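Local coordinates for divalent-cation tolerance protein CutA (Thermus thermophilus, PDB 1NZA) that is probably involved in resistance toward heavy metals, working as a homotrimer of the CutA family in the cytoplasm, at residues A[2-14]-A[75-87]. Sequence-based numbering, arbitrary orientation.
Sequences EEVVLITVPSEEV and HPYTVPEIVALPI. With NA (sodium ion), chain B.
Glu2 O accepts from Ile87 N at the start of an antiparallel ladder between strands 2-9 and 82-86, the first and fourth strands of the ferredoxin-like sheet that CutA shares with GlnB-like proteins. The CD1 methyl of Ile87 lies 3.8 Å from Glu2 CB and equally close to CG2 of Val4, whose side chain it crosses at about a right angle. The extended chain of Glu3 rises from the same face as Ala84 and leans toward it, with CD 3.6 Å from Ala84 CB. Val4 exchanges two backbone hydrogen bonds with Leu85. Val5 sets CG2 against Ala84 CB and CG1 against Ile82 CG2, on the face covered by Phe64 and Val71 of helix 64-74. Leu6 likewise exchanges two backbone bonds with Val83 but occupies the other face, CB 3.6 Å from Val83 CG2. The second subunit continues the sheet beyond Val83 and Ala84, while Leu85 packs on Leu85 of the third.

At Thr8, a chi1 of 46° places OG1 to bind sodium at 2.3 Å and donate to the anti lone pair of Glu81 OE2 (2.8 Å); Glu52 also binds the ion, and Lys58 of the second subunit pairs with Glu81 OE1. Pro80 CB sits over the centre of one face of the His75 ring, and two bonds in the ring plane fix its rotation: ND1 accepts from Tyr77 N, and NE2 donates to Thr8 O at 3.0 Å. Pro10 rests CB near the Tyr77 hydroxyl and slides its ring past Pro76, whose CD lies 4.0 Å from both CG1 and CG2 of Val14.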
loop_
_atom_site.group_PDB
_atom_site.type_symbol
_atom_site.label_atom_id
_atom_site.label_comp_id
_atom_site.label_asym_id
_atom_site.label_seq_id
_atom_site.Cartn_x
_atom_site.Cartn_y
_atom_site.Cartn_z
ATOM N N GLU A 2 8.422 -0.598 -13.385
ATOM C CA GLU A 2 7.991 0.512 -12.538
ATOM C C GLU A 2 7.672 -0.125 -11.195
ATOM O O GLU A 2 7.234 -1.272 -11.142
ATOM C CB GLU A 2 6.744 1.198 -13.096
ATOM C CG GLU A 2 6.901 1.773 -14.491
ATOM C CD GLU A 2 6.541 0.776 -15.573
ATOM O OE1 GLU A 2 6.427 1.183 -16.746
ATOM O OE2 GLU A 2 6.371 -0.417 -15.250
ATOM N N GLU A 3 7.886 0.615 -10.116
ATOM C CA GLU A 3 7.656 0.073 -8.782
ATOM C C GLU A 3 7.088 1.096 -7.819
ATOM O O GLU A 3 7.244 2.301 -8.020
ATOM C CB GLU A 3 8.975 -0.416 -8.183
ATOM C CG GLU A 3 9.617 -1.608 -8.859
ATOM C CD GLU A 3 11.016 -1.882 -8.325
ATOM O OE1 GLU A 3 11.392 -3.068 -8.226
ATOM O OE2 GLU A 3 11.743 -0.913 -8.014
ATOM N N VAL A 4 6.413 0.599 -6.784
ATOM C CA VAL A 4 5.895 1.451 -5.718
ATOM C C VAL A 4 6.741 1.012 -4.524
ATOM O O VAL A 4 6.636 -0.129 -4.060
ATOM C CB VAL A 4 4.412 1.185 -5.394
ATOM C CG1 VAL A 4 4.019 1.964 -4.134
ATOM C CG2 VAL A 4 3.528 1.623 -6.559
ATOM N N VAL A 5 7.604 1.906 -4.053
ATOM C CA VAL A 5 8.485 1.600 -2.934
ATOM C C VAL A 5 7.934 2.115 -1.622
ATOM O O VAL A 5 7.512 3.269 -1.532
ATOM C CB VAL A 5 9.886 2.199 -3.178
ATOM C CG1 VAL A 5 10.742 2.082 -1.938
ATOM C CG2 VAL A 5 10.551 1.476 -4.337
ATOM N N LEU A 6 7.918 1.249 -0.609
ATOM C CA LEU A 6 7.431 1.628 0.714
ATOM C C LEU A 6 8.621 1.923 1.615
ATOM O O LEU A 6 9.608 1.183 1.617
ATOM C CB LEU A 6 6.613 0.495 1.343
ATOM C CG LEU A 6 5.447 -0.095 0.544
ATOM C CD1 LEU A 6 4.651 -1.052 1.428
ATOM C CD2 LEU A 6 4.563 1.005 0.040
ATOM N N ILE A 7 8.518 3.000 2.386
ATOM C CA ILE A 7 9.570 3.401 3.317
ATOM C C ILE A 7 8.855 3.995 4.519
ATOM O O ILE A 7 7.922 4.775 4.350
ATOM C CB ILE A 7 10.469 4.520 2.733
ATOM C CG1 ILE A 7 11.114 4.067 1.421
ATOM C CG2 ILE A 7 11.566 4.889 3.741
ATOM C CD1 ILE A 7 11.795 5.189 0.670
ATOM N N THR A 8 9.249 3.617 5.726
ATOM C CA THR A 8 8.626 4.232 6.890
ATOM C C THR A 8 9.698 5.097 7.535
ATOM O O THR A 8 10.889 4.781 7.453
ATOM C CB THR A 8 8.085 3.197 7.883
ATOM O OG1 THR A 8 9.066 2.181 8.100
ATOM C CG2 THR A 8 6.804 2.567 7.343
ATOM N N VAL A 9 9.268 6.199 8.147
ATOM C CA VAL A 9 10.169 7.146 8.793
ATOM C C VAL A 9 9.601 7.546 10.161
ATOM O O VAL A 9 8.403 7.417 10.409
ATOM C CB VAL A 9 10.373 8.395 7.899
ATOM C CG1 VAL A 9 10.951 7.976 6.545
ATOM C CG2 VAL A 9 9.045 9.107 7.683
ATOM N N PRO A 10 10.459 8.041 11.065
ATOM C CA PRO A 10 10.051 8.444 12.414
ATOM C C PRO A 10 9.370 9.793 12.605
ATOM O O PRO A 10 8.750 10.020 13.647
ATOM C CB PRO A 10 11.360 8.367 13.189
ATOM C CG PRO A 10 12.342 8.843 12.180
ATOM C CD PRO A 10 11.928 8.098 10.928
ATOM N N SER A 11 9.480 10.682 11.624
ATOM C CA SER A 11 8.891 12.014 11.756
ATOM C C SER A 11 8.525 12.648 10.427
ATOM O O SER A 11 9.009 12.240 9.375
ATOM C CB SER A 11 9.870 12.942 12.478
ATOM O OG SER A 11 11.042 13.131 11.698
ATOM N N GLU A 12 7.669 13.664 10.490
ATOM C CA GLU A 12 7.237 14.389 9.303
ATOM C C GLU A 12 8.448 15.060 8.658
ATOM O O GLU A 12 8.546 15.156 7.432
ATOM C CB GLU A 12 6.206 15.452 9.679
ATOM C CG GLU A 12 5.708 16.258 8.494
ATOM C CD GLU A 12 4.858 17.440 8.913
ATOM O OE1 GLU A 12 3.918 17.249 9.712
ATOM O OE2 GLU A 12 5.126 18.562 8.436
ATOM N N GLU A 13 9.364 15.526 9.501
ATOM C CA GLU A 13 10.587 16.184 9.054
ATOM C C GLU A 13 11.366 15.294 8.094
ATOM O O GLU A 13 11.705 15.712 6.985
ATOM C CB GLU A 13 11.471 16.520 10.264
ATOM C CG GLU A 13 12.867 17.038 9.917
ATOM C CD GLU A 13 12.845 18.385 9.219
ATOM O OE1 GLU A 13 12.308 19.353 9.800
ATOM O OE2 GLU A 13 13.369 18.480 8.087
ATOM N N VAL A 14 11.661 14.073 8.533
ATOM C CA VAL A 14 12.401 13.124 7.705
ATOM C C VAL A 14 11.572 12.736 6.489
ATOM O O VAL A 14 12.089 12.618 5.379
ATOM C CB VAL A 14 12.759 11.844 8.502
ATOM C CG1 VAL A 14 13.297 10.773 7.560
ATOM C CG2 VAL A 14 13.796 12.172 9.565
ATOM N N HIS A 75 17.992 8.822 5.840
ATOM C CA HIS A 75 17.275 8.175 6.937
ATOM C C HIS A 75 18.163 8.087 8.179
ATOM O O HIS A 75 19.319 7.670 8.103
ATOM C CB HIS A 75 16.815 6.777 6.504
ATOM C CG HIS A 75 15.641 6.254 7.276
ATOM N ND1 HIS A 75 15.704 5.946 8.618
ATOM C CD2 HIS A 75 14.377 5.963 6.883
ATOM C CE1 HIS A 75 14.531 5.485 9.018
ATOM N NE2 HIS A 75 13.709 5.485 7.983
ATOM N N PRO A 76 17.628 8.477 9.347
ATOM C CA PRO A 76 18.381 8.449 10.605
ATOM C C PRO A 76 18.740 7.074 11.165
ATOM O O PRO A 76 19.704 6.948 11.920
ATOM C CB PRO A 76 17.486 9.243 11.553
ATOM C CG PRO A 76 16.111 8.913 11.058
ATOM C CD PRO A 76 16.280 9.037 9.560
ATOM N N TYR A 77 17.981 6.048 10.794
ATOM C CA TYR A 77 18.236 4.704 11.302
ATOM C C TYR A 77 19.095 3.854 10.367
ATOM O O TYR A 77 19.015 3.971 9.144
ATOM C CB TYR A 77 16.897 4.024 11.616
ATOM C CG TYR A 77 16.102 4.770 12.678
ATOM C CD1 TYR A 77 14.735 4.542 12.854
ATOM C CD2 TYR A 77 16.721 5.721 13.501
ATOM C CE1 TYR A 77 14.002 5.246 13.821
ATOM C CE2 TYR A 77 15.999 6.428 14.467
ATOM C CZ TYR A 77 14.641 6.188 14.622
ATOM O OH TYR A 77 13.925 6.900 15.571
ATOM N N THR A 78 19.922 3.002 10.962
ATOM C CA THR A 78 20.840 2.149 10.212
ATOM C C THR A 78 20.223 1.222 9.170
ATOM O O THR A 78 20.683 1.189 8.028
ATOM C CB THR A 78 21.712 1.305 11.167
ATOM O OG1 THR A 78 20.875 0.521 12.025
ATOM C CG2 THR A 78 22.595 2.212 12.010
ATOM N N VAL A 79 19.196 0.469 9.554
ATOM C CA VAL A 79 18.545 -0.454 8.623
ATOM C C VAL A 79 17.116 -0.003 8.337
ATOM O O VAL A 79 16.157 -0.577 8.856
ATOM C CB VAL A 79 18.506 -1.888 9.192
ATOM C CG1 VAL A 79 17.839 -2.834 8.194
ATOM C CG2 VAL A 79 19.920 -2.358 9.500
ATOM N N PRO A 80 16.959 1.031 7.498
ATOM C CA PRO A 80 15.628 1.540 7.168
ATOM C C PRO A 80 14.819 0.595 6.298
ATOM O O PRO A 80 15.370 -0.160 5.493
ATOM C CB PRO A 80 15.935 2.848 6.451
ATOM C CG PRO A 80 17.190 2.518 5.712
ATOM C CD PRO A 80 17.997 1.773 6.761
ATOM N N GLU A 81 13.504 0.632 6.468
ATOM C CA GLU A 81 12.648 -0.205 5.656
ATOM C C GLU A 81 12.561 0.398 4.269
ATOM O O GLU A 81 12.174 1.557 4.119
ATOM C CB GLU A 81 11.235 -0.279 6.228
ATOM C CG GLU A 81 10.259 -0.952 5.266
ATOM C CD GLU A 81 8.827 -0.902 5.740
ATOM O OE1 GLU A 81 8.005 -1.659 5.187
ATOM O OE2 GLU A 81 8.517 -0.105 6.653
ATOM N N ILE A 82 12.937 -0.384 3.263
ATOM C CA ILE A 82 12.854 0.040 1.871
ATOM C C ILE A 82 12.456 -1.205 1.088
ATOM O O ILE A 82 13.301 -2.057 0.807
ATOM C CB ILE A 82 14.207 0.531 1.306
ATOM C CG1 ILE A 82 14.843 1.546 2.255
ATOM C CG2 ILE A 82 13.988 1.174 -0.063
ATOM C CD1 ILE A 82 16.197 2.062 1.785
ATOM N N VAL A 83 11.175 -1.325 0.752
ATOM C CA VAL A 83 10.705 -2.487 0.006
ATOM C C VAL A 83 9.970 -2.049 -1.251
ATOM O O VAL A 83 9.132 -1.150 -1.208
ATOM C CB VAL A 83 9.766 -3.370 0.862
ATOM C CG1 VAL A 83 10.477 -3.796 2.151
ATOM C CG2 VAL A 83 8.478 -2.626 1.172
ATOM N N ALA A 84 10.290 -2.687 -2.373
ATOM C CA ALA A 84 9.663 -2.349 -3.645
ATOM C C ALA A 84 8.611 -3.372 -4.059
ATOM O O ALA A 84 8.856 -4.578 -4.016
ATOM C CB ALA A 84 10.728 -2.241 -4.736
ATOM N N LEU A 85 7.442 -2.878 -4.456
ATOM C CA LEU A 85 6.350 -3.728 -4.914
ATOM C C LEU A 85 6.254 -3.495 -6.416
ATOM O O LEU A 85 6.257 -2.358 -6.876
ATOM C CB LEU A 85 5.036 -3.323 -4.246
ATOM C CG LEU A 85 5.065 -3.242 -2.721
ATOM C CD1 LEU A 85 3.694 -2.816 -2.234
ATOM C CD2 LEU A 85 5.441 -4.589 -2.122
ATOM N N PRO A 86 6.144 -4.568 -7.206
ATOM C CA PRO A 86 6.064 -4.374 -8.655
ATOM C C PRO A 86 4.732 -3.842 -9.174
ATOM O O PRO A 86 3.675 -4.222 -8.682
ATOM C CB PRO A 86 6.371 -5.769 -9.191
ATOM C CG PRO A 86 5.670 -6.647 -8.189
ATOM C CD PRO A 86 6.020 -5.995 -6.851
ATOM N N ILE A 87 4.795 -2.945 -10.154
ATOM C CA ILE A 87 3.591 -2.410 -10.778
ATOM C C ILE A 87 3.311 -3.299 -11.991
ATOM O O ILE A 87 4.072 -3.290 -12.974
ATOM C CB ILE A 87 3.780 -0.940 -11.235
ATOM C CG1 ILE A 87 3.889 -0.030 -10.004
ATOM C CG2 ILE A 87 2.610 -0.509 -12.133
ATOM C CD1 ILE A 87 4.164 1.433 -10.305
HETATM NA NA NA B . 9.302 1.289 10.200
HETATM O O HOH W 1 4.147 -1.978 -15.276
HETATM O O HOH W 2 8.058 -0.700 9.246
HETATM O O HOH W 3 9.419 0.225 12.353
#